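Local coordinates for ABC transporter periplasmic-binding protein YtfQ (Mycobacterium smegmatis, PDB 6HB0) that probably binds L-arabinofuranose as the periplasmic receptor of a mycobacterial sugar ABC transporter, at residues I127-R132 with I260-P265; T120-D125 with V288-E293. All coordinates share one frame; numbering follows the deposited sequence.

Contact 1 (I127-R132 with I260-P265); sequences IEEGRR and IVECNP. With ZN (zinc ion), chain F.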
ATOM      1  N   ILE A 127      -3.611   3.102  -7.534  1.00 24.33           N
ATOM      2  CA  ILE A 127      -3.651   3.265  -8.989  1.00 25.06           C
ATOM      3  C   ILE A 127      -2.220   3.227  -9.486  1.00 25.36           C
ATOM      4  O   ILE A 127      -1.904   2.538 -10.418  1.00 24.80           O
ATOM      5  CB  ILE A 127      -4.335   4.580  -9.416  1.00 28.70           C
ATOM      6  CG1 ILE A 127      -5.806   4.579  -9.025  1.00 32.44           C
ATOM      7  CG2 ILE A 127      -4.129   4.812 -10.917  1.00 29.26           C
ATOM      8  CD1 ILE A 127      -6.516   5.866  -9.314  1.00 34.44           C
ATOM      9  N   GLU A 128      -1.350   3.984  -8.819  1.00 26.89           N
ATOM     10  CA  GLU A 128       0.062   4.014  -9.164  1.00 25.29           C
ATOM     11  C   GLU A 128       0.680   2.615  -9.140  1.00 25.38           C
ATOM     12  O   GLU A 128       1.462   2.281 -10.020  1.00 25.70           O
ATOM     13  CB  GLU A 128       0.785   4.985  -8.233  1.00 27.86           C
ATOM     14  CG  GLU A 128       2.293   5.016  -8.337  1.00 28.25           C
ATOM     15  CD  GLU A 128       2.917   4.688  -6.989  1.00 28.18           C
ATOM     16  OE1 GLU A 128       3.274   3.497  -6.762  1.00 29.39           O
ATOM     17  OE2 GLU A 128       2.950   5.597  -6.106  1.00 28.18           O
ATOM     18  N   GLU A 129       0.349   1.779  -8.162  1.00 24.26           N
ATOM     19  CA  GLU A 129       0.825   0.396  -8.148  1.00 26.89           C
ATOM     20  C   GLU A 129       0.466  -0.370  -9.414  1.00 25.20           C
ATOM     21  O   GLU A 129       1.322  -0.993 -10.031  1.00 25.74           O
ATOM     22  CB  GLU A 129       0.304  -0.419  -6.934  1.00 25.17           C
ATOM     23  CG  GLU A 129       0.925   0.034  -5.595  1.00 28.56           C
ATOM     24  CD  GLU A 129       0.357  -0.721  -4.386  1.00 28.46           C
ATOM     25  OE1 GLU A 129      -0.891  -0.973  -4.378  1.00 26.76           O
ATOM     26  OE2 GLU A 129       1.167  -1.046  -3.447  1.00 25.15           O
ATOM     27  N   GLY A 130      -0.812  -0.339  -9.770  1.00 25.07           N
ATOM     28  CA  GLY A 130      -1.252  -1.004 -10.977  1.00 26.49           C
ATOM     29  C   GLY A 130      -0.559  -0.420 -12.177  1.00 24.97           C
ATOM     30  O   GLY A 130      -0.131  -1.136 -13.026  1.00 26.33           O
ATOM     31  N   ARG A 131      -0.450   0.890 -12.236  1.00 23.60           N
ATOM     32  CA  ARG A 131       0.176   1.521 -13.375  1.00 24.22           C
ATOM     33  C   ARG A 131       1.594   1.086 -13.543  1.00 24.79           C
ATOM     34  O   ARG A 131       2.057   0.862 -14.679  1.00 24.62           O
ATOM     35  CB  ARG A 131       0.136   3.043 -13.250  1.00 26.33           C
ATOM     36  CG  ARG A 131       0.681   3.775 -14.480  1.00 29.53           C
ATOM     37  CD  ARG A 131       0.228   5.192 -14.469  1.00 34.09           C
ATOM     38  NE  ARG A 131       0.788   5.948 -15.568  1.00 39.24           N
ATOM     39  CZ  ARG A 131       0.558   7.253 -15.768  1.00 44.20           C
ATOM     40  NH1 ARG A 131      -0.228   7.966 -14.943  1.00 38.46           N
ATOM     41  NH2 ARG A 131       1.141   7.852 -16.793  1.00 47.28           N
ATOM     42  N   ARG A 132       2.338   1.014 -12.452  1.00 24.07           N
ATOM     43  CA  ARG A 132       3.762   0.590 -12.564  1.00 24.62           C
ATOM     44  C   ARG A 132       3.843  -0.875 -13.014  1.00 25.48           C
ATOM     45  O   ARG A 132       4.758  -1.258 -13.760  1.00 24.00           O
ATOM     46  CB  ARG A 132       4.503   0.851 -11.237  1.00 27.73           C
ATOM     47  CG  ARG A 132       4.595   2.345 -10.907  1.00 31.23           C
ATOM     48  CD  ARG A 132       4.788   2.646  -9.430  1.00 35.05           C
ATOM     49  NE  ARG A 132       5.915   1.909  -8.977  1.00 33.87           N
ATOM     50  CZ  ARG A 132       6.085   1.373  -7.769  1.00 33.32           C
ATOM     51  NH1 ARG A 132       5.255   1.548  -6.738  1.00 25.43           N
ATOM     52  NH2 ARG A 132       7.175   0.652  -7.600  1.00 33.05           N
ATOM     53  N   ILE A 260       7.933  -7.343  -8.965  1.00 26.02           N
ATOM     54  CA  ILE A 260       7.070  -6.914  -7.884  1.00 25.62           C
ATOM     55  C   ILE A 260       7.116  -5.401  -7.734  1.00 27.50           C
ATOM     56  O   ILE A 260       8.174  -4.777  -7.866  1.00 25.76           O
ATOM     57  CB  ILE A 260       7.476  -7.602  -6.595  1.00 29.56           C
ATOM     58  CG1 ILE A 260       7.082  -9.060  -6.625  1.00 34.29           C
ATOM     59  CG2 ILE A 260       6.803  -6.936  -5.383  1.00 36.27           C
ATOM     60  CD1 ILE A 260       7.696  -9.830  -5.472  1.00 38.67           C
ATOM     61  N   VAL A 261       5.957  -4.795  -7.498  1.00 22.01           N
ATOM     62  CA  VAL A 261       5.849  -3.387  -7.187  1.00 22.52           C
ATOM     63  C   VAL A 261       5.131  -3.216  -5.864  1.00 23.08           C
ATOM     64  O   VAL A 261       4.301  -4.066  -5.489  1.00 25.27           O
ATOM     65  CB  VAL A 261       5.095  -2.574  -8.277  1.00 25.51           C
ATOM     66  CG1 VAL A 261       5.858  -2.640  -9.583  1.00 27.39           C
ATOM     67  CG2 VAL A 261       3.711  -3.086  -8.473  1.00 26.41           C
ATOM     68  N   GLU A 262       5.394  -2.117  -5.175  1.00 23.26           N
ATOM     69  CA  GLU A 262       4.636  -1.759  -3.972  1.00 22.89           C
ATOM     70  C   GLU A 262       4.708  -0.297  -3.794  1.00 24.96           C
ATOM     71  O   GLU A 262       5.758   0.288  -4.033  1.00 26.14           O
ATOM     72  CB  GLU A 262       5.191  -2.447  -2.737  1.00 24.67           C
ATOM     73  CG  GLU A 262       4.361  -2.153  -1.495  1.00 27.19           C
ATOM     74  CD  GLU A 262       4.872  -2.794  -0.225  1.00 27.77           C
ATOM     75  OE1 GLU A 262       5.210  -3.984  -0.290  1.00 33.09           O
ATOM     76  OE2 GLU A 262       4.884  -2.123   0.859  1.00 29.08           O
ATOM     77  N   CYS A 263       3.592   0.321  -3.409  1.00 24.63           N
ATOM     78  CA  CYS A 263       3.566   1.675  -2.928  1.00 24.52           C
ATOM     79  C   CYS A 263       3.468   1.524  -1.404  1.00 25.94           C
ATOM     80  O   CYS A 263       2.515   0.933  -0.890  1.00 23.45           O
ATOM     81  CB  CYS A 263       2.367   2.453  -3.439  1.00 25.20           C
ATOM     82  SG  CYS A 263       2.371   4.189  -2.937  1.00 25.19           S
ATOM     83  N   ASN A 264       4.434   2.050  -0.686  1.00 24.63           N
ATOM     84  CA  ASN A 264       4.447   1.906   0.765  1.00 25.16           C
ATOM     85  C   ASN A 264       3.317   2.683   1.469  1.00 25.34           C
ATOM     86  O   ASN A 264       2.833   3.698   1.018  1.00 25.33           O
ATOM     87  CB  ASN A 264       5.747   2.432   1.378  1.00 25.78           C
ATOM     88  CG  ASN A 264       6.953   1.598   1.089  1.00 26.64           C
ATOM     89  OD1 ASN A 264       8.051   2.120   1.176  1.00 30.11           O
ATOM     90  ND2 ASN A 264       6.790   0.329   0.809  1.00 26.19           N
ATOM     91  N   PRO A 265       2.918   2.178   2.635  1.00 29.04           N
ATOM     92  CA  PRO A 265       2.202   3.074   3.531  1.00 31.16           C
ATOM     93  C   PRO A 265       3.136   4.132   4.103  1.00 34.44           C
ATOM     94  O   PRO A 265       4.374   4.151   3.860  1.00 32.46           O
ATOM     95  CB  PRO A 265       1.729   2.146   4.642  1.00 30.89           C
ATOM     96  CG  PRO A 265       2.812   1.140   4.724  1.00 30.60           C
ATOM     97  CD  PRO A 265       3.295   0.931   3.291  1.00 28.20           C
TER
HETATM   98 ZN    ZN F 404       3.835   5.060  -4.425  1.00 27.55          ZN
HETATM   99  O   HOH W   1       4.223   6.969  -3.884  1.00 27.60           O
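Glu-128 and Cys-263 share a zinc ion at the interdomain crossings of a type I periplasmic binding protein, where the first turns of helix 126-140 lie against the end of strand 259-263. The axes of helix 127-132 and strand 260-263 run nearly antiparallel (160°). Glu-128 OE2 lies 2.0 Å from zinc and Cys-263 SG 2.3 Å from it; Asp-292 and a water complete the four ligands. The Cys-263 SG is anti to the backbone N (chi1 -176°), which directs the sulfur to the metal.

The other oxygen, Glu-128 OE1, takes a salt bridge from Arg-132 NH1 at 2.8 Å, one helical turn on, so the zinc-binding carboxylate is gripped at both oxygens. The same NH1 reaches across to Glu-262 O at 3.0 Å; this acceptor lies in the guanidinium plane, whereas the donor stands above the carbonyl plane. Val-261 CB covers one guanidinium face, offset toward the rim, 3.9 Å from Arg-132 NH2, and Glu-293 O accepts a bond from NH2. These contacts together fix the guanidinium's rotation.

Deeper in, Cys-263 N donates to Glu-129 OE2 at 2.8 Å in an almost straight bond (177°), meeting the carboxylate on its anti side. Arg-34 and Arg-165 form salt bridges with that buried carboxylate, which probably favours its ionised form. Val-261 CG2 packs 3.5 Å from Glu-129 O.

Strand 259-263 is flanked in its sheet by strands 238-242 and 292-295, and Val-242 of the former touches both Glu-129 and Val-261.

Contact 2 (T120-D125 with V288-E293); sequences TFIGAD and VVTPDE. With ZN (zinc ion), chain F.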
ATOM      1  N   THR A 120      -2.879  17.880   5.678  1.00 29.82           N
ATOM      2  CA  THR A 120      -2.302  16.990   4.702  1.00 30.57           C
ATOM      3  C   THR A 120      -2.753  15.574   4.887  1.00 30.82           C
ATOM      4  O   THR A 120      -3.218  15.181   5.965  1.00 29.94           O
ATOM      5  CB  THR A 120      -0.717  17.076   4.628  1.00 34.84           C
ATOM      6  OG1 THR A 120      -0.294  16.493   3.395  1.00 36.18           O
ATOM      7  CG2 THR A 120      -0.018  16.372   5.744  1.00 35.03           C
ATOM      8  N   PHE A 121      -2.667  14.842   3.789  1.00 30.60           N
ATOM      9  CA  PHE A 121      -2.981  13.439   3.722  1.00 30.42           C
ATOM     10  C   PHE A 121      -1.719  12.715   3.276  1.00 28.16           C
ATOM     11  O   PHE A 121      -1.102  13.120   2.297  1.00 31.02           O
ATOM     12  CB  PHE A 121      -4.083  13.170   2.671  1.00 31.93           C
ATOM     13  CG  PHE A 121      -4.216  11.726   2.333  1.00 35.16           C
ATOM     14  CD1 PHE A 121      -4.592  10.816   3.312  1.00 38.40           C
ATOM     15  CD2 PHE A 121      -3.888  11.263   1.094  1.00 40.80           C
ATOM     16  CE1 PHE A 121      -4.675   9.474   3.033  1.00 37.78           C
ATOM     17  CE2 PHE A 121      -3.986   9.896   0.796  1.00 41.95           C
ATOM     18  CZ  PHE A 121      -4.391   8.997   1.785  1.00 38.13           C
ATOM     19  N   ILE A 122      -1.377  11.657   3.966  1.00 27.28           N
ATOM     20  CA  ILE A 122      -0.273  10.781   3.650  1.00 29.84           C
ATOM     21  C   ILE A 122      -0.773   9.358   3.499  1.00 28.30           C
ATOM     22  O   ILE A 122      -1.226   8.750   4.482  1.00 30.24           O
ATOM     23  CB  ILE A 122       0.789  10.729   4.786  1.00 33.62           C
ATOM     24  CG1 ILE A 122       1.113  12.098   5.346  1.00 34.84           C
ATOM     25  CG2 ILE A 122       2.053  10.109   4.235  1.00 35.47           C
ATOM     26  CD1 ILE A 122       1.795  11.979   6.686  1.00 38.31           C
ATOM     27  N   GLY A 123      -0.681   8.790   2.304  1.00 27.35           N
ATOM     28  CA  GLY A 123      -1.080   7.380   2.121  1.00 30.11           C
ATOM     29  C   GLY A 123      -0.634   6.794   0.801  1.00 31.46           C
ATOM     30  O   GLY A 123      -0.170   7.530  -0.044  1.00 29.38           O
ATOM     31  N   ALA A 124      -0.814   5.481   0.641  1.00 32.06           N
ATOM     32  CA  ALA A 124      -0.371   4.789  -0.549  1.00 34.43           C
ATOM     33  C   ALA A 124      -1.292   5.093  -1.712  1.00 33.41           C
ATOM     34  O   ALA A 124      -2.452   5.435  -1.506  1.00 30.17           O
ATOM     35  CB  ALA A 124      -0.314   3.293  -0.322  1.00 31.80           C
ATOM     36  N   ASP A 125      -0.737   4.985  -2.916  1.00 30.98           N
ATOM     37  CA  ASP A 125      -1.455   5.158  -4.155  1.00 29.42           C
ATOM     38  C   ASP A 125      -1.646   3.827  -4.924  1.00 27.62           C
ATOM     39  O   ASP A 125      -0.734   3.347  -5.629  1.00 26.68           O
ATOM     40  CB  ASP A 125      -0.642   6.093  -5.011  1.00 30.93           C
ATOM     41  CG  ASP A 125      -1.406   6.607  -6.249  1.00 32.92           C
ATOM     42  OD1 ASP A 125      -2.421   6.009  -6.667  1.00 29.01           O
ATOM     43  OD2 ASP A 125      -0.941   7.611  -6.813  1.00 34.75           O
ATOM     44  N   VAL A 288       1.207  14.271   0.757  1.00 33.94           N
ATOM     45  CA  VAL A 288       2.611  13.928   0.800  1.00 32.75           C
ATOM     46  C   VAL A 288       2.665  12.483   0.367  1.00 34.31           C
ATOM     47  O   VAL A 288       1.882  11.675   0.863  1.00 31.39           O
ATOM     48  CB  VAL A 288       3.198  14.108   2.221  1.00 35.89           C
ATOM     49  CG1 VAL A 288       4.571  13.483   2.355  1.00 39.12           C
ATOM     50  CG2 VAL A 288       3.292  15.585   2.550  1.00 35.62           C
ATOM     51  N   VAL A 289       3.563  12.175  -0.564  1.00 32.31           N
ATOM     52  CA  VAL A 289       3.635  10.853  -1.154  1.00 36.26           C
ATOM     53  C   VAL A 289       4.447   9.905  -0.343  1.00 30.39           C
ATOM     54  O   VAL A 289       5.345  10.305   0.346  1.00 31.28           O
ATOM     55  CB  VAL A 289       4.342  10.854  -2.538  1.00 42.86           C
ATOM     56  CG1 VAL A 289       3.517  11.672  -3.490  1.00 45.23           C
ATOM     57  CG2 VAL A 289       5.800  11.346  -2.451  1.00 45.96           C
ATOM     58  N   THR A 290       4.099   8.635  -0.398  1.00 27.98           N
ATOM     59  CA  THR A 290       4.863   7.638   0.309  1.00 29.64           C
ATOM     60  C   THR A 290       5.944   7.126  -0.640  1.00 31.84           C
ATOM     61  O   THR A 290       5.820   7.258  -1.838  1.00 32.48           O
ATOM     62  CB  THR A 290       3.984   6.483   0.773  1.00 32.59           C
ATOM     63  OG1 THR A 290       3.259   5.951  -0.337  1.00 34.87           O
ATOM     64  CG2 THR A 290       3.007   6.960   1.837  1.00 32.91           C
ATOM     65  N   PRO A 291       6.997   6.506  -0.103  1.00 30.66           N
ATOM     66  CA  PRO A 291       7.948   5.843  -0.967  1.00 27.53           C
ATOM     67  C   PRO A 291       7.455   4.575  -1.660  1.00 26.51           C
ATOM     68  O   PRO A 291       6.485   3.950  -1.233  1.00 25.98           O
ATOM     69  CB  PRO A 291       9.114   5.483  -0.006  1.00 27.14           C
ATOM     70  CG  PRO A 291       8.691   5.866   1.337  1.00 30.36           C
ATOM     71  CD  PRO A 291       7.283   6.308   1.328  1.00 30.53           C
ATOM     72  N   ASP A 292       8.186   4.177  -2.693  1.00 25.15           N
ATOM     73  CA  ASP A 292       7.914   3.004  -3.470  1.00 25.34           C
ATOM     74  C   ASP A 292       9.000   1.973  -3.398  1.00 28.73           C
ATOM     75  O   ASP A 292      10.153   2.283  -3.089  1.00 26.02           O
ATOM     76  CB  ASP A 292       7.740   3.441  -4.935  1.00 26.43           C
ATOM     77  CG  ASP A 292       6.499   4.286  -5.160  1.00 25.87           C
ATOM     78  OD1 ASP A 292       5.511   4.112  -4.401  1.00 24.63           O
ATOM     79  OD2 ASP A 292       6.494   5.089  -6.121  1.00 26.06           O
ATOM     80  N   GLU A 293       8.636   0.733  -3.716  1.00 26.85           N
ATOM     81  CA  GLU A 293       9.558  -0.368  -3.893  1.00 25.13           C
ATOM     82  C   GLU A 293       9.258  -1.042  -5.214  1.00 28.56           C
ATOM     83  O   GLU A 293       8.090  -1.048  -5.692  1.00 26.48           O
ATOM     84  CB  GLU A 293       9.432  -1.407  -2.787  1.00 26.35           C
ATOM     85  CG  GLU A 293       9.721  -0.843  -1.403  1.00 28.93           C
ATOM     86  CD  GLU A 293       9.570  -1.850  -0.261  1.00 27.51           C
ATOM     87  OE1 GLU A 293      10.092  -2.966  -0.370  1.00 30.45           O
ATOM     88  OE2 GLU A 293       9.011  -1.478   0.787  1.00 33.72           O
TER
HETATM   89 ZN    ZN F 404       3.835   5.060  -4.425  1.00 27.55          ZN
HETATM   90  O   HOH W   2       1.801   7.859  -2.109  1.00 35.77           O
HETATM   91  O   HOH W   1       4.223   6.969  -3.884  1.00 27.60           O
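Thr-120 meets Val-288 at the edge of the first lobe's sheet: OG1 of the threonine lies 3.8 Å from CG2 of the valine, the two side chains crossing at a slant. That hydroxyl is hydrogen-bonded to Pro-285 O.

Phe-121 contributes its backbone, its O accepting from Val-288 N at 3.0 Å (N-H...O 162°). Its ring leans forward along the chain, with Gly-123 N 3.7 Å above one face, toward the rim.

Ile-122 points to the same face of the sheet as Val-288, and Leu-274 of helix 269-279 packs on both. The Ile-122 CG2 branch also faces the Thr-290 methyl, CG2 to CG2 at 4.1 Å. Here the six-stranded parallel sheet ends, with 287-288 as its outermost strand next to 120-122. Both segments then leave it for the second lobe, forming two of the interdomain crossings usual in type I periplasmic binding proteins.

At Gly-123 the crossings have separated enough for a water to join them. It donates to Gly-123 O at 2.9 Å and accepts from Thr-290 N at 3.0 Å. Thr-290 CG2 packs on the Gly-123 carbonyl, while its OG1, set between backbone N and carbonyl carbon (chi1 54°), is hydrogen-bonded to Asn-264 O and lies near Ala-124 CA.

Asp-125 is the N-cap of helix 126-140, its OD1 taking the Glu-128 N-H. Farther along the opposing segment, Asp-292 OD1 binds zinc at 1.9 Å. The zinc-bound water donates to Thr-290 O at 2.6 Å, tying the second crossing to the metal before it enters strand 292-295.

The centres of the two contacts lie 11 Å apart, and contact 1 is nested in the chain within the loop that contact 2 closes: 120-125 leads into helix 126-140, then come 260-265 and 288-293. Strands 259-263 and 292-295 are antiparallel neighbours in the second lobe's mixed sheet, whereas contact 2 starts in the first lobe's parallel sheet. One zinc ion and its water belong to both contacts. They also touch directly, with Cys-263 SG lying 3.2 Å from Asp-125 N. Crossings of this kind are the hinge about which such lobes close on a ligand, and the zinc sits among them.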